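Local coordinates for sugar fermentation stimulation protein homolog (Pyrococcus furiosus, PDB 4DA2) that probably binds DNA, pairing an OB-fold domain with a nuclease-like PD-(D/E)xK domain that holds two calcium ions in this structure, at residues T38-F46 with V136-D147; R111-Y119 with E127-A135. The protein carries 1 engineered substitution. All coordinates share one frame; numbering follows the deposited sequence.

Contact 1. Residues T38-F46 with V136-D147; sequences TNTGRLNEF and VLREGEYAMYPD
Asp147 lays its carboxylate against the loop backbone from Gly41 to Leu43. Asp147 OD1 takes the N-H of Arg42 at 3.0 Å, Arg42 N to Asp147 OD1, in a nearly straight bond (164°). The other oxygen takes the next amide, with Leu43 N 2.8 Å from Asp147 OD2. Both donors arrive on the syn sides and lie somewhat out of the carboxylate plane. CG of Asp147 stands between its backbone N and carbonyl carbon (chi1 71°), and this points both oxygens at the loop. Leu43 CD1 also touches Asp147 OD2 and meets Val136 CG2 at 3.9 Å. The edge of the Phe46 ring faces a carbonyl, with Phe46 CE2 3.4 Å from Val136 O. Farther along, one water joins Glu45 OE1 to Arg138 N. The guanidinium of Arg138 turns elsewhere, to a salt bridge with Asp72. Within 38-46, Asn39 OD1 accepts from Gly41 N and forms an Asx turn, while its ND2 binds Ile79 O. An alanine in place of Asp147 would probably leave the amides of Arg42 and Leu43 without their acceptor and the loop less firmly held. The OB-domain loop is thus joined to the nuclease-like domain by one carboxylate gripping two successive amides, with a small apolar patch beside it.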
loop_
_atom_site.group_PDB
_atom_site.type_symbol
_atom_site.label_atom_id
_atom_site.label_comp_id
_atom_site.label_asym_id
_atom_site.label_seq_id
_atom_site.Cartn_x
_atom_site.Cartn_y
_atom_site.Cartn_z
ATOM N N THR A 38 -2.537 -0.123 -10.580
ATOM C CA THR A 38 -2.246 1.083 -9.830
ATOM C C THR A 38 -1.188 0.696 -8.793
ATOM O O THR A 38 -1.476 0.463 -7.619
ATOM C CB THR A 38 -3.531 1.656 -9.166
ATOM O OG1 THR A 38 -4.553 1.762 -10.169
ATOM C CG2 THR A 38 -3.294 3.033 -8.554
ATOM N N ASN A 39 0.037 0.568 -9.262
ATOM C CA ASN A 39 1.202 0.309 -8.410
ATOM C C ASN A 39 2.437 0.535 -9.296
ATOM O O ASN A 39 2.594 -0.125 -10.328
ATOM C CB ASN A 39 1.162 -1.114 -7.829
ATOM C CG ASN A 39 2.168 -1.342 -6.682
ATOM O OD1 ASN A 39 3.334 -0.961 -6.780
ATOM N ND2 ASN A 39 1.709 -2.001 -5.599
ATOM N N THR A 40 3.289 1.477 -8.887
ATOM C CA THR A 40 4.407 1.920 -9.723
ATOM C C THR A 40 5.622 1.034 -9.518
ATOM O O THR A 40 6.643 1.202 -10.192
ATOM C CB THR A 40 4.792 3.398 -9.462
ATOM O OG1 THR A 40 5.003 3.599 -8.053
ATOM C CG2 THR A 40 3.704 4.340 -9.968
ATOM N N GLY A 41 5.502 0.088 -8.587
ATOM C CA GLY A 41 6.538 -0.925 -8.365
ATOM C C GLY A 41 6.740 -1.879 -9.537
ATOM O O GLY A 41 5.901 -1.971 -10.444
ATOM N N ARG A 42 7.859 -2.601 -9.528
ATOM C CA ARG A 42 8.117 -3.562 -10.597
ATOM C C ARG A 42 7.207 -4.762 -10.461
ATOM O O ARG A 42 6.787 -5.331 -11.466
ATOM C CB ARG A 42 9.585 -4.019 -10.634
ATOM C CG ARG A 42 10.545 -2.868 -10.719
ATOM C CD ARG A 42 11.846 -3.209 -11.400
ATOM N NE ARG A 42 12.677 -2.012 -11.413
ATOM C CZ ARG A 42 13.769 -1.837 -12.144
ATOM N NH1 ARG A 42 14.205 -2.789 -12.963
ATOM N NH2 ARG A 42 14.425 -0.690 -12.054
ATOM N N LEU A 43 6.905 -5.134 -9.212
ATOM C CA LEU A 43 6.107 -6.324 -8.918
ATOM C C LEU A 43 6.582 -7.530 -9.736
ATOM O O LEU A 43 5.773 -8.333 -10.205
ATOM C CB LEU A 43 4.606 -6.072 -9.153
ATOM C CG LEU A 43 3.761 -5.124 -8.298
ATOM C CD1 LEU A 43 4.317 -4.963 -6.893
ATOM C CD2 LEU A 43 3.602 -3.791 -8.990
ATOM N N ASN A 44 7.898 -7.662 -9.891
ATOM C CA ASN A 44 8.492 -8.762 -10.666
ATOM C C ASN A 44 8.108 -10.165 -10.208
ATOM O O ASN A 44 7.967 -11.065 -11.029
ATOM C CB ASN A 44 10.022 -8.632 -10.705
ATOM C CG ASN A 44 10.512 -7.862 -11.918
ATOM O OD1 ASN A 44 9.907 -7.909 -12.994
ATOM N ND2 ASN A 44 11.623 -7.156 -11.753
ATOM N N GLU A 45 7.934 -10.360 -8.902
ATOM C CA GLU A 45 7.546 -11.680 -8.416
ATOM C C GLU A 45 6.064 -12.045 -8.672
ATOM O O GLU A 45 5.702 -13.226 -8.676
ATOM C CB GLU A 45 8.000 -11.899 -6.972
ATOM C CG GLU A 45 9.533 -11.915 -6.880
ATOM C CD GLU A 45 10.075 -11.959 -5.460
ATOM O OE1 GLU A 45 9.396 -12.499 -4.560
ATOM O OE2 GLU A 45 11.202 -11.464 -5.251
ATOM N N PHE A 46 5.235 -11.035 -8.935
ATOM C CA PHE A 46 3.808 -11.245 -9.182
ATOM C C PHE A 46 3.468 -11.257 -10.664
ATOM O O PHE A 46 2.619 -12.051 -11.082
ATOM C CB PHE A 46 2.934 -10.168 -8.511
ATOM C CG PHE A 46 2.816 -10.326 -7.005
ATOM C CD1 PHE A 46 2.326 -11.514 -6.452
ATOM C CD2 PHE A 46 3.222 -9.303 -6.156
ATOM C CE1 PHE A 46 2.225 -11.668 -5.062
ATOM C CE2 PHE A 46 3.133 -9.445 -4.767
ATOM C CZ PHE A 46 2.632 -10.627 -4.221
ATOM N N VAL A 136 4.628 -4.890 -0.587
ATOM C CA VAL A 136 4.167 -6.223 -0.994
ATOM C C VAL A 136 5.306 -7.084 -1.566
ATOM O O VAL A 136 5.057 -8.095 -2.263
ATOM C CB VAL A 136 2.903 -6.178 -1.914
ATOM C CG1 VAL A 136 1.688 -5.627 -1.113
ATOM C CG2 VAL A 136 3.148 -5.343 -3.182
ATOM N N LEU A 137 6.539 -6.684 -1.271
ATOM C CA LEU A 137 7.710 -7.493 -1.601
ATOM C C LEU A 137 8.042 -8.370 -0.397
ATOM O O LEU A 137 8.195 -7.867 0.717
ATOM C CB LEU A 137 8.895 -6.597 -1.973
ATOM C CG LEU A 137 10.214 -7.311 -2.321
ATOM C CD1 LEU A 137 10.124 -8.104 -3.631
ATOM C CD2 LEU A 137 11.395 -6.360 -2.337
ATOM N N ARG A 138 8.108 -9.683 -0.605
ATOM C CA ARG A 138 8.264 -10.615 0.505
ATOM C C ARG A 138 9.676 -11.131 0.620
ATOM O O ARG A 138 10.293 -11.510 -0.373
ATOM C CB ARG A 138 7.329 -11.810 0.337
ATOM C CG ARG A 138 7.595 -12.972 1.329
ATOM C CD ARG A 138 6.912 -14.266 0.910
ATOM N NE ARG A 138 5.488 -14.068 0.671
ATOM C CZ ARG A 138 4.557 -13.993 1.622
ATOM N NH1 ARG A 138 4.896 -14.104 2.904
ATOM N NH2 ARG A 138 3.288 -13.790 1.288
ATOM N N GLU A 139 10.172 -11.141 1.844
ATOM C CA GLU A 139 11.366 -11.913 2.192
ATOM C C GLU A 139 11.057 -12.654 3.482
ATOM O O GLU A 139 11.121 -12.084 4.574
ATOM C CB GLU A 139 12.598 -11.032 2.365
ATOM C CG GLU A 139 13.865 -11.829 2.714
ATOM C CD GLU A 139 14.963 -10.959 3.284
ATOM O OE1 GLU A 139 15.567 -10.172 2.515
ATOM O OE2 GLU A 139 15.222 -11.074 4.504
ATOM N N GLY A 140 10.692 -13.927 3.347
ATOM C CA GLY A 140 10.293 -14.739 4.499
ATOM C C GLY A 140 9.100 -14.167 5.243
ATOM O O GLY A 140 8.015 -14.035 4.688
ATOM N N GLU A 141 9.318 -13.775 6.494
ATOM C CA GLU A 141 8.243 -13.223 7.305
ATOM C C GLU A 141 8.107 -11.713 7.124
ATOM O O GLU A 141 7.238 -11.097 7.746
ATOM C CB GLU A 141 8.486 -13.553 8.783
ATOM C CG GLU A 141 7.959 -14.955 9.187
ATOM C CD GLU A 141 6.442 -15.069 9.107
ATOM O OE1 GLU A 141 5.753 -14.130 9.550
ATOM O OE2 GLU A 141 5.933 -16.095 8.609
ATOM N N TYR A 142 8.978 -11.118 6.308
ATOM C CA TYR A 142 8.988 -9.653 6.131
ATOM C C TYR A 142 8.172 -9.227 4.908
ATOM O O TYR A 142 8.252 -9.868 3.858
ATOM C CB TYR A 142 10.416 -9.104 5.954
ATOM C CG TYR A 142 11.284 -9.238 7.182
ATOM C CD1 TYR A 142 11.406 -8.180 8.095
ATOM C CD2 TYR A 142 11.987 -10.417 7.435
ATOM C CE1 TYR A 142 12.211 -8.306 9.249
ATOM C CE2 TYR A 142 12.790 -10.549 8.563
ATOM C CZ TYR A 142 12.893 -9.490 9.469
ATOM O OH TYR A 142 13.680 -9.638 10.592
ATOM N N ALA A 143 7.382 -8.165 5.068
ATOM C CA ALA A 143 6.965 -7.321 3.930
ATOM C C ALA A 143 8.001 -6.225 3.784
ATOM O O ALA A 143 8.530 -5.717 4.798
ATOM C CB ALA A 143 5.617 -6.713 4.204
ATOM N N MET A 144 8.291 -5.841 2.541
ATOM C CA MET A 144 9.329 -4.857 2.273
ATOM C C MET A 144 8.941 -3.776 1.291
ATOM O O MET A 144 8.013 -3.952 0.436
ATOM C CB MET A 144 10.609 -5.556 1.810
ATOM C CG MET A 144 11.072 -6.599 2.794
ATOM S SD MET A 144 12.762 -7.080 2.382
ATOM C CE MET A 144 12.569 -7.772 0.721
ATOM N N TYR A 145 9.628 -2.636 1.438
ATOM C CA TYR A 145 9.503 -1.520 0.511
ATOM C C TYR A 145 10.858 -0.870 0.328
ATOM O O TYR A 145 11.618 -0.754 1.299
ATOM C CB TYR A 145 8.468 -0.516 1.040
ATOM C CG TYR A 145 8.520 0.846 0.389
ATOM C CD1 TYR A 145 7.660 1.173 -0.686
ATOM C CD2 TYR A 145 9.442 1.799 0.814
ATOM C CE1 TYR A 145 7.702 2.445 -1.274
ATOM C CE2 TYR A 145 9.503 3.083 0.224
ATOM C CZ TYR A 145 8.625 3.390 -0.803
ATOM O OH TYR A 145 8.702 4.636 -1.368
ATOM N N PRO A 146 11.168 -0.409 -0.903
ATOM C CA PRO A 146 10.354 -0.563 -2.120
ATOM C C PRO A 146 10.950 -1.727 -2.899
ATOM O O PRO A 146 11.913 -2.332 -2.419
ATOM C CB PRO A 146 10.613 0.746 -2.853
ATOM C CG PRO A 146 12.034 1.045 -2.533
ATOM C CD PRO A 146 12.270 0.544 -1.115
ATOM N N ASP A 147 10.437 -2.038 -4.091
ATOM C CA ASP A 147 11.079 -3.113 -4.863
ATOM C C ASP A 147 12.036 -2.634 -5.955
ATOM O O ASP A 147 12.652 -3.435 -6.659
ATOM C CB ASP A 147 10.069 -4.154 -5.376
ATOM C CG ASP A 147 9.182 -3.625 -6.479
ATOM O OD1 ASP A 147 9.480 -2.538 -7.021
ATOM O OD2 ASP A 147 8.189 -4.314 -6.804
HETATM O O HOH W 1 7.828 -10.839 -3.034
#

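Contact 2. Residues R111-Y119 with E127-A135; sequences RVGESRLDY and EIFVETKSA. With CA (calcium ion), chain C; CA (calcium ion), chain D.
Asp118 reaches across to Glu131 and Thr132 at the centre of the metal site. Asp118 CB lies 3.4 Å from Val130 O and also packs on one face of the Tyr119 ring. CG is anti to the carbonyl carbon (chi1 -69°), which carries the carboxylate in between the two calcium ions. Asp118 OD1 binds the chain D calcium at 2.3 Å and the chain C calcium at a longer 2.9 Å. Asp118 OD2 binds the chain C calcium at 2.4 Å. The same OD2 accepts two bonds from Thr132, which come from opposite faces of the carboxylate plane. One is from the backbone, with Thr132 N 2.7 Å from Asp118 OD2, on the anti side; the other is from OG1.

Glu131 is bent at chi2 (60°), and this brings its carboxylate beside that of Asp118. OE1 takes the N-H of Asp118, while OE2 binds the chain C calcium. Lys133 NZ forms a salt bridge to Glu131 OE2 at 2.8 Å, coming from above the carboxylate plane. Thr132 O and three waters complete the chain C ion. Water 4 bridges the two ions, and Glu109 joins Asp118 on the chain D ion. Water 2, on that ion, also donates to Arg116 O and Glu131 OE1.

Beyond the site, Tyr119 and Val130 form an antiparallel hydrogen-bonded pair. CE1 of Phe129 touches Val112 CG2, its CB lies near Leu117 CD1, and Leu163 of helix 151-165 adds to this apolar side. Asp118, Glu131 and Lys133 are consistent with the acidic pair and lysine of a PD-(D/E)xK core. The chain C calcium draws Asp118 OD2, Glu131 OE2 and Thr132 O together, and the Thr132 bonds and Asp118 amide fix how the carboxylates are turned.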
loop_
_atom_site.group_PDB
_atom_site.type_symbol
_atom_site.label_atom_id
_atom_site.label_comp_id
_atom_site.label_asym_id
_atom_site.label_seq_id
_atom_site.Cartn_x
_atom_site.Cartn_y
_atom_site.Cartn_z
ATOM N N ARG A 111 -0.726 19.407 -0.463
ATOM C CA ARG A 111 0.626 19.795 -0.798
ATOM C C ARG A 111 1.474 19.968 0.465
ATOM O O ARG A 111 1.031 20.568 1.442
ATOM C CB ARG A 111 0.632 21.109 -1.580
ATOM C CG ARG A 111 0.191 21.017 -3.016
ATOM C CD ARG A 111 0.404 22.387 -3.656
ATOM N NE ARG A 111 0.172 22.422 -5.099
ATOM C CZ ARG A 111 1.070 22.091 -6.024
ATOM N NH1 ARG A 111 2.281 21.664 -5.674
ATOM N NH2 ARG A 111 0.750 22.176 -7.308
ATOM N N VAL A 112 2.679 19.415 0.431
ATOM C CA VAL A 112 3.667 19.550 1.485
ATOM C C VAL A 112 5.007 19.735 0.784
ATOM O O VAL A 112 5.478 18.825 0.064
ATOM C CB VAL A 112 3.773 18.272 2.373
ATOM C CG1 VAL A 112 4.814 18.449 3.443
ATOM C CG2 VAL A 112 2.428 17.898 2.984
ATOM N N GLY A 113 5.631 20.887 1.013
ATOM C CA GLY A 113 6.906 21.223 0.354
ATOM C C GLY A 113 6.769 21.145 -1.158
ATOM O O GLY A 113 5.909 21.798 -1.747
ATOM N N GLU A 114 7.620 20.340 -1.787
ATOM C CA GLU A 114 7.608 20.198 -3.243
ATOM C C GLU A 114 6.676 19.107 -3.750
ATOM O O GLU A 114 6.567 18.899 -4.955
ATOM C CB GLU A 114 9.017 19.879 -3.748
ATOM C CG GLU A 114 10.062 20.935 -3.498
ATOM C CD GLU A 114 11.457 20.405 -3.766
ATOM O OE1 GLU A 114 11.594 19.261 -4.263
ATOM O OE2 GLU A 114 12.420 21.133 -3.473
ATOM N N SER A 115 5.998 18.416 -2.834
ATOM C CA SER A 115 5.266 17.220 -3.181
ATOM C C SER A 115 3.836 17.241 -2.606
ATOM O O SER A 115 3.309 18.299 -2.254
ATOM C CB SER A 115 6.068 16.002 -2.671
ATOM O OG SER A 115 5.601 14.801 -3.238
ATOM N N ARG A 116 3.211 16.068 -2.528
ATOM C CA ARG A 116 1.922 15.899 -1.847
ATOM C C ARG A 116 2.026 14.637 -1.011
ATOM O O ARG A 116 2.582 13.635 -1.481
ATOM C CB ARG A 116 0.774 15.700 -2.855
ATOM C CG ARG A 116 0.443 16.958 -3.690
ATOM C CD ARG A 116 -0.674 16.713 -4.662
ATOM N NE ARG A 116 -1.354 17.968 -4.991
ATOM C CZ ARG A 116 -1.188 18.662 -6.108
ATOM N NH1 ARG A 116 -0.350 18.246 -7.051
ATOM N NH2 ARG A 116 -1.870 19.788 -6.275
ATOM N N LEU A 117 1.503 14.674 0.212
ATOM C CA LEU A 117 1.434 13.456 1.032
ATOM C C LEU A 117 -0.008 12.970 1.072
ATOM O O LEU A 117 -0.931 13.741 0.820
ATOM C CB LEU A 117 1.943 13.733 2.439
ATOM C CG LEU A 117 3.411 14.139 2.554
ATOM C CD1 LEU A 117 3.749 14.494 4.022
ATOM C CD2 LEU A 117 4.324 13.035 2.021
ATOM N N ASP A 118 -0.210 11.694 1.411
ATOM C CA ASP A 118 -1.528 11.086 1.273
ATOM C C ASP A 118 -2.633 11.749 2.066
ATOM O O ASP A 118 -3.713 12.011 1.505
ATOM C CB ASP A 118 -1.495 9.605 1.644
ATOM C CG ASP A 118 -0.746 8.790 0.655
ATOM O OD1 ASP A 118 -0.665 9.181 -0.536
ATOM O OD2 ASP A 118 -0.229 7.712 1.041
ATOM N N TYR A 119 -2.389 11.986 3.360
ATOM C CA TYR A 119 -3.454 12.488 4.265
ATOM C C TYR A 119 -3.014 13.563 5.231
ATOM O O TYR A 119 -1.906 13.518 5.766
ATOM C CB TYR A 119 -4.060 11.336 5.098
ATOM C CG TYR A 119 -4.479 10.107 4.287
ATOM C CD1 TYR A 119 -5.628 10.128 3.501
ATOM C CD2 TYR A 119 -3.732 8.934 4.327
ATOM C CE1 TYR A 119 -6.019 9.022 2.752
ATOM C CE2 TYR A 119 -4.113 7.801 3.588
ATOM C CZ TYR A 119 -5.264 7.848 2.809
ATOM O OH TYR A 119 -5.643 6.753 2.055
ATOM N N GLU A 127 -3.012 18.155 14.460
ATOM C CA GLU A 127 -3.066 17.511 13.153
ATOM C C GLU A 127 -1.846 16.639 12.921
ATOM O O GLU A 127 -0.818 16.809 13.584
ATOM C CB GLU A 127 -3.131 18.555 12.051
ATOM C CG GLU A 127 -4.407 19.368 12.018
ATOM C CD GLU A 127 -4.302 20.511 11.024
ATOM O OE1 GLU A 127 -3.162 20.819 10.602
ATOM O OE2 GLU A 127 -5.354 21.083 10.659
ATOM N N ILE A 128 -1.980 15.679 12.002
ATOM C CA ILE A 128 -0.871 14.813 11.610
ATOM C C ILE A 128 -0.932 14.529 10.107
ATOM O O ILE A 128 -1.999 14.223 9.542
ATOM C CB ILE A 128 -0.821 13.481 12.454
ATOM C CG1 ILE A 128 0.407 12.629 12.084
ATOM C CG2 ILE A 128 -2.143 12.698 12.333
ATOM C CD1 ILE A 128 0.638 11.374 12.980
ATOM N N PHE A 129 0.222 14.667 9.456
ATOM C CA PHE A 129 0.367 14.253 8.055
ATOM C C PHE A 129 0.743 12.778 8.007
ATOM O O PHE A 129 1.674 12.345 8.709
ATOM C CB PHE A 129 1.451 15.089 7.376
ATOM C CG PHE A 129 1.040 16.499 7.123
ATOM C CD1 PHE A 129 0.264 16.816 6.001
ATOM C CD2 PHE A 129 1.370 17.508 8.040
ATOM C CE1 PHE A 129 -0.132 18.163 5.757
ATOM C CE2 PHE A 129 0.970 18.844 7.817
ATOM C CZ PHE A 129 0.210 19.165 6.681
ATOM N N VAL A 130 0.018 12.010 7.195
ATOM C CA VAL A 130 0.266 10.570 7.080
ATOM C C VAL A 130 0.460 10.169 5.617
ATOM O O VAL A 130 -0.391 10.472 4.774
ATOM C CB VAL A 130 -0.875 9.728 7.733
ATOM C CG1 VAL A 130 -0.575 8.229 7.580
ATOM C CG2 VAL A 130 -1.050 10.110 9.191
ATOM N N GLU A 131 1.604 9.532 5.325
ATOM C CA GLU A 131 1.880 8.965 4.012
ATOM C C GLU A 131 1.804 7.444 4.128
ATOM O O GLU A 131 2.368 6.859 5.078
ATOM C CB GLU A 131 3.269 9.414 3.506
ATOM C CG GLU A 131 3.741 8.788 2.180
ATOM C CD GLU A 131 2.799 9.102 1.016
ATOM O OE1 GLU A 131 2.127 10.162 1.072
ATOM O OE2 GLU A 131 2.705 8.269 0.068
ATOM N N THR A 132 1.080 6.811 3.199
ATOM C CA THR A 132 0.995 5.350 3.211
ATOM C C THR A 132 1.747 4.797 2.012
ATOM O O THR A 132 1.701 5.389 0.916
ATOM C CB THR A 132 -0.460 4.830 3.274
ATOM O OG1 THR A 132 -1.169 5.263 2.106
ATOM C CG2 THR A 132 -1.164 5.374 4.509
ATOM N N LYS A 133 2.510 3.726 2.221
ATOM C CA LYS A 133 3.240 3.083 1.100
ATOM C C LYS A 133 2.942 1.594 0.960
ATOM O O LYS A 133 2.759 0.912 1.950
ATOM C CB LYS A 133 4.746 3.265 1.272
ATOM C CG LYS A 133 5.169 4.738 1.320
ATOM C CD LYS A 133 5.867 5.146 0.068
ATOM C CE LYS A 133 6.126 6.644 0.012
ATOM N NZ LYS A 133 5.133 7.234 -0.939
ATOM N N SER A 134 2.895 1.113 -0.285
ATOM C CA SER A 134 2.715 -0.313 -0.542
ATOM C C SER A 134 3.966 -1.091 -0.152
ATOM O O SER A 134 5.081 -0.737 -0.564
ATOM C CB SER A 134 2.431 -0.545 -2.016
ATOM O OG SER A 134 2.275 -1.943 -2.287
ATOM N N ALA A 135 3.774 -2.160 0.617
ATOM C CA ALA A 135 4.881 -3.065 0.961
ATOM C C ALA A 135 4.523 -4.506 0.675
ATOM O O ALA A 135 4.120 -5.259 1.569
ATOM C CB ALA A 135 5.293 -2.888 2.435
HETATM CA CA CA C . 0.998 6.872 -0.784
HETATM CA CA CA D . -0.351 10.136 -2.607
HETATM O O HOH W 2 1.583 11.174 -1.430
HETATM O O HOH W 3 2.934 6.102 -2.010
HETATM O O HOH W 4 1.012 8.179 -3.041
HETATM O O HOH W 5 -1.276 5.984 -1.108
HETATM O O HOH W 6 1.131 11.191 -4.458
HETATM O O HOH W 7 -1.654 8.978 -3.693
#

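The two contacts have centres 20 Å apart and share strand 127-139. Contact 2 uses the strand as far as Ser134; contact 1 begins at Val136, past the break, and runs on into strand 142-145. Both segments of contact 2 fall between the two segments of contact 1 in the sequence. Contact 2 lies within the nuclease-like domain, in the hairpin of strands 115-122 and 127-139. Contact 1 ties the end of this hairpin to the loop between strands 31-36 and 52-57 of the OB domain. They also touch directly: Tyr145 packs on Lys133 and Ser134. The same strand, interrupted near Ala135 and Val136, therefore links the calcium site to the interface between the two domains.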